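Microcin B17-processing protein McbC (Escherichia coli, PDB 6GRI) serves as the oxidoreductase (dehydrogenase) subunit of the microcin B17 synthetase McbBCD, which processes the inactive McbA precursor into the active antibiotic peptide. Local coordinates at the interface of chains A and B. Sequence-based numbering; all coordinates share one arbitrary frame. Chains: chain A/B, Microcin B17-processing protein McbC.

Contacts 1 and 2 belong to one two-fold symmetric interface between two McbC copies, and the centres of their C-alpha atoms lie about 25 Å apart. They have no residue in common. In contact 1 the end of helix 97-108 and the loop after it in chain A meet the segment around 74-80 of chain B; in contact 2 the N-terminal segment around helix 8-11 and A:Phe200 receive the end of 3-10 helix 50-54 and the loop after it. The symmetry repeats both contacts with the chains exchanged. Dimers are usual among nitroreductase-family enzymes, and this two-fold pair is consistent with that.

Contact 1: the interface of chains A and B. Residues chain A 105-106, 109-111; chain B 74, 77, 79-80.
B:Asn77 pushes its amide among A:Val105, A:Ser110 and A:Pro111, and most of the packing here is built round that one side chain. With CG anti to its own backbone N (chi1 -157°), the amide points into chain A. Its carbon CG sits 3.5 Å from CA of A:Pro111, while CB meets the CG1 methyl of A:Val105 at 3.6 Å; both neighbours are crossed at a slant. On the proline ring, CG is the carbon nearest the amide oxygen, 3.4 Å from OD1 of B:Asn77.

The polar contacts lie beside this packing. The hydroxyl OG of B:Ser79 donates to the side-chain carbonyl OD1 of A:Asn106 at 2.9 Å, arriving in the carbonyl plane on a lone pair, with a C=O...donor angle of 118°. Within chain B, the backbone N of B:Ser79 bonds to OD1 of B:Asn77 at 2.9 Å, also in the carbonyl plane but much nearer the line of the C=O bond, at 158°. That link within chain B would hold the amide's rotation, with ND2 of B:Asn77 turned toward the carbonyl O of A:Ser110, 3.2 Å away.

In the fold, A:Val105 and A:Asn106 occupy the last turn of helix 97-108, and A:Ser109 to A:Pro111 form the loop leaving it. The B:Asn77 to B:Arg80 loop, following 3-10 helix 74-76, lies against the helix end and the loop after it.

Contact 2: the interface of chains A and B. Residues chain A 6, 10-11, 14, 200; chain B 54-55, 58.
B:Phe55 places its ring among A:Phe200, A:Val11, A:Glu10, A:Leu6 and A:Tyr14, forming the apolar centre of the patch. A:Phe200 meets it edge-to-face, the ring planes at 59° and the centroids 5.0 Å apart. The CE2 corner of A:Phe200 stands over one face of B:Phe55, offset toward the rim and 3.4 Å from CD1. A chi1 of 81° sets CG of A:Phe200 between its backbone N and carbonyl carbon, and from there the ring reaches its partner. The A:Phe200 ring is itself backed within chain A by CG1 of A:Val11 over one face.

Around the B:Phe55 ring, the backbone between A:Glu10 and A:Val11 lies at the edge, in plane, so the phenyl rim abuts helix 8-11. From the side opposite A:Phe200, CB of A:Glu10 meets CE1 of B:Phe55 at 3.7 Å. The CD1 methyl of A:Leu6 flanks CD1 of B:Phe55 from there too, at 3.8 Å, so the ring is held between this pair and A:Phe200. Past the CZ end of the ring, on the A:Phe200 side, CE2 of A:Tyr14 touches CZ of B:Phe55 at 3.9 Å. Farther out, CB of A:Leu6 packs on CB of B:Lys58 at 3.6 Å.

At the polar rim, B:Lys54 lays its aliphatic chain across the carboxylate arm of A:Glu10. The lysine bends at chi3 and chi4, bringing its ammonium NZ to 3.7 Å from carboxylate OE1 of A:Glu10, a long salt bridge.

Contact 1: the interface of chains A and B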
loop_
_atom_site.group_PDB
_atom_site.type_symbol
_atom_site.label_atom_id
_atom_site.label_comp_id
_atom_site.label_asym_id
_atom_site.label_seq_id
_atom_site.Cartn_x
_atom_site.Cartn_y
_atom_site.Cartn_z
ATOM N N VAL A 105 -4.702 -10.267 -37.284
ATOM C CA VAL A 105 -4.732 -11.715 -37.456
ATOM C C VAL A 105 -3.355 -12.320 -37.141
ATOM O O VAL A 105 -3.259 -13.292 -36.390
ATOM C CB VAL A 105 -5.235 -12.109 -38.887
ATOM C CG1 VAL A 105 -5.083 -13.604 -39.161
ATOM C CG2 VAL A 105 -6.693 -11.706 -39.063
ATOM N N ASN A 106 -2.295 -11.733 -37.689
ATOM C CA ASN A 106 -0.950 -12.281 -37.512
ATOM C C ASN A 106 -0.431 -12.107 -36.077
ATOM O O ASN A 106 0.082 -13.052 -35.497
ATOM C CB ASN A 106 0.025 -11.686 -38.535
ATOM C CG ASN A 106 -0.267 -12.145 -39.965
ATOM O OD1 ASN A 106 0.344 -13.099 -40.464
ATOM N ND2 ASN A 106 -1.206 -11.472 -40.630
ATOM N N SER A 109 -3.629 -14.062 -33.327
ATOM C CA SER A 109 -4.466 -15.224 -33.668
ATOM C C SER A 109 -3.675 -16.308 -34.384
ATOM O O SER A 109 -2.635 -16.039 -34.985
ATOM C CB SER A 109 -5.640 -14.791 -34.560
ATOM O OG SER A 109 -6.338 -13.680 -34.009
ATOM N N SER A 110 -4.184 -17.537 -34.324
ATOM C CA SER A 110 -3.601 -18.656 -35.068
ATOM C C SER A 110 -3.923 -18.506 -36.549
ATOM O O SER A 110 -4.904 -17.842 -36.900
ATOM C CB SER A 110 -4.150 -19.995 -34.573
ATOM O OG SER A 110 -3.570 -21.098 -35.255
ATOM N N PRO A 111 -3.097 -19.113 -37.426
ATOM C CA PRO A 111 -3.490 -19.232 -38.835
ATOM C C PRO A 111 -4.717 -20.121 -39.060
ATOM O O PRO A 111 -5.440 -19.921 -40.042
ATOM C CB PRO A 111 -2.254 -19.854 -39.499
ATOM C CG PRO A 111 -1.127 -19.554 -38.583
ATOM C CD PRO A 111 -1.714 -19.578 -37.209
ATOM N N SER B 74 -9.025 -15.690 -42.196
ATOM C CA SER B 74 -7.729 -16.315 -41.902
ATOM C C SER B 74 -6.847 -16.474 -43.155
ATOM O O SER B 74 -5.742 -17.013 -43.070
ATOM C CB SER B 74 -7.940 -17.683 -41.252
ATOM N N ASN B 77 -3.580 -14.405 -42.813
ATOM C CA ASN B 77 -2.530 -14.929 -41.941
ATOM C C ASN B 77 -1.418 -15.551 -42.779
ATOM O O ASN B 77 -1.683 -16.414 -43.615
ATOM C CB ASN B 77 -3.102 -15.969 -40.968
ATOM C CG ASN B 77 -2.248 -16.136 -39.726
ATOM O OD1 ASN B 77 -1.051 -16.390 -39.820
ATOM N ND2 ASN B 77 -2.859 -15.995 -38.556
ATOM N N SER B 79 1.625 -16.382 -40.968
ATOM C CA SER B 79 2.538 -16.828 -39.915
ATOM C C SER B 79 2.487 -18.341 -39.775
ATOM O O SER B 79 1.735 -19.011 -40.477
ATOM C CB SER B 79 2.173 -16.173 -38.573
ATOM O OG SER B 79 2.019 -14.772 -38.704
ATOM N N ARG B 80 3.305 -18.859 -38.865
ATOM C CA ARG B 80 3.233 -20.250 -38.429
ATOM C C ARG B 80 2.337 -20.241 -37.199
ATOM O O ARG B 80 2.091 -19.180 -36.615
ATOM C CB ARG B 80 4.622 -20.797 -38.047
ATOM C CG ARG B 80 5.793 -20.341 -38.913
ATOM C CD ARG B 80 5.553 -20.592 -40.395
ATOM N NE ARG B 80 6.753 -20.349 -41.196
ATOM C CZ ARG B 80 6.856 -20.587 -42.505
ATOM N NH1 ARG B 80 5.826 -21.083 -43.191
ATOM N NH2 ARG B 80 8.002 -20.333 -43.139
#

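Contact 2: the interface of chains A and B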
loop_
_atom_site.group_PDB
_atom_site.type_symbol
_atom_site.label_atom_id
_atom_site.label_comp_id
_atom_site.label_asym_id
_atom_site.label_seq_id
_atom_site.Cartn_x
_atom_site.Cartn_y
_atom_site.Cartn_z
ATOM N N LEU A 6 -16.554 -16.248 -22.507
ATOM C CA LEU A 6 -16.416 -16.436 -21.068
ATOM C C LEU A 6 -17.132 -15.272 -20.432
ATOM O O LEU A 6 -16.890 -14.112 -20.814
ATOM C CB LEU A 6 -14.943 -16.424 -20.660
ATOM C CG LEU A 6 -14.614 -16.395 -19.170
ATOM C CD1 LEU A 6 -15.042 -17.683 -18.496
ATOM C CD2 LEU A 6 -13.132 -16.178 -18.971
ATOM N N GLU A 10 -18.563 -15.567 -13.947
ATOM C CA GLU A 10 -17.872 -16.802 -13.568
ATOM C C GLU A 10 -16.520 -16.476 -12.918
ATOM O O GLU A 10 -16.159 -17.082 -11.911
ATOM C CB GLU A 10 -17.639 -17.699 -14.781
ATOM C CG GLU A 10 -18.883 -18.195 -15.489
ATOM C CD GLU A 10 -19.621 -19.295 -14.745
ATOM O OE1 GLU A 10 -18.994 -20.087 -14.020
ATOM O OE2 GLU A 10 -20.855 -19.382 -14.905
ATOM N N VAL A 11 -15.781 -15.534 -13.507
ATOM C CA VAL A 11 -14.507 -15.084 -12.957
ATOM C C VAL A 11 -14.712 -14.536 -11.543
ATOM O O VAL A 11 -14.076 -15.010 -10.603
ATOM C CB VAL A 11 -13.805 -14.044 -13.882
ATOM C CG1 VAL A 11 -12.661 -13.323 -13.170
ATOM C CG2 VAL A 11 -13.288 -14.719 -15.150
ATOM N N TYR A 14 -14.396 -16.161 -7.811
ATOM C CA TYR A 14 -13.137 -16.514 -7.136
ATOM C C TYR A 14 -12.309 -15.293 -6.726
ATOM O O TYR A 14 -11.138 -15.428 -6.368
ATOM C CB TYR A 14 -12.283 -17.393 -8.059
ATOM C CG TYR A 14 -12.905 -18.728 -8.368
ATOM C CD1 TYR A 14 -12.648 -19.829 -7.559
ATOM C CD2 TYR A 14 -13.752 -18.901 -9.475
ATOM C CE1 TYR A 14 -13.216 -21.055 -7.831
ATOM C CE2 TYR A 14 -14.323 -20.132 -9.750
ATOM C CZ TYR A 14 -14.056 -21.199 -8.921
ATOM O OH TYR A 14 -14.606 -22.426 -9.162
ATOM N N PHE A 200 -7.796 -13.563 -10.347
ATOM C CA PHE A 200 -8.636 -14.611 -9.724
ATOM C C PHE A 200 -7.991 -15.979 -9.475
ATOM O O PHE A 200 -8.404 -16.674 -8.559
ATOM C CB PHE A 200 -10.008 -14.765 -10.426
ATOM C CG PHE A 200 -9.993 -15.599 -11.690
ATOM C CD1 PHE A 200 -9.192 -15.256 -12.776
ATOM C CD2 PHE A 200 -10.840 -16.703 -11.810
ATOM C CE1 PHE A 200 -9.214 -16.018 -13.932
ATOM C CE2 PHE A 200 -10.865 -17.466 -12.968
ATOM C CZ PHE A 200 -10.053 -17.127 -14.031
ATOM N N LYS B 54 -13.181 -24.186 -17.858
ATOM C CA LYS B 54 -14.151 -23.134 -18.100
ATOM C C LYS B 54 -13.502 -21.770 -18.396
ATOM O O LYS B 54 -14.064 -20.988 -19.153
ATOM C CB LYS B 54 -15.042 -23.038 -16.868
ATOM C CG LYS B 54 -16.286 -22.165 -16.973
ATOM C CD LYS B 54 -16.831 -21.831 -15.586
ATOM C CE LYS B 54 -17.237 -23.067 -14.774
ATOM N NZ LYS B 54 -16.825 -22.990 -13.342
ATOM N N PHE B 55 -12.332 -21.491 -17.818
ATOM C CA PHE B 55 -11.654 -20.177 -17.942
ATOM C C PHE B 55 -10.503 -20.093 -18.954
ATOM O O PHE B 55 -10.030 -19.001 -19.283
ATOM C CB PHE B 55 -11.144 -19.770 -16.570
ATOM C CG PHE B 55 -12.219 -19.743 -15.536
ATOM C CD1 PHE B 55 -13.017 -18.618 -15.378
ATOM C CD2 PHE B 55 -12.481 -20.857 -14.755
ATOM C CE1 PHE B 55 -14.024 -18.594 -14.431
ATOM C CE2 PHE B 55 -13.495 -20.843 -13.814
ATOM C CZ PHE B 55 -14.264 -19.711 -13.648
ATOM N N LYS B 58 -10.364 -18.482 -23.773
ATOM C CA LYS B 58 -11.662 -17.896 -24.031
ATOM C C LYS B 58 -11.524 -16.431 -24.375
ATOM O O LYS B 58 -10.489 -15.824 -24.137
ATOM C CB LYS B 58 -12.525 -17.997 -22.785
ATOM C CG LYS B 58 -12.594 -19.376 -22.167
ATOM C CD LYS B 58 -13.257 -20.378 -23.089
ATOM C CE LYS B 58 -13.648 -21.606 -22.298
ATOM N NZ LYS B 58 -14.130 -22.699 -23.177
#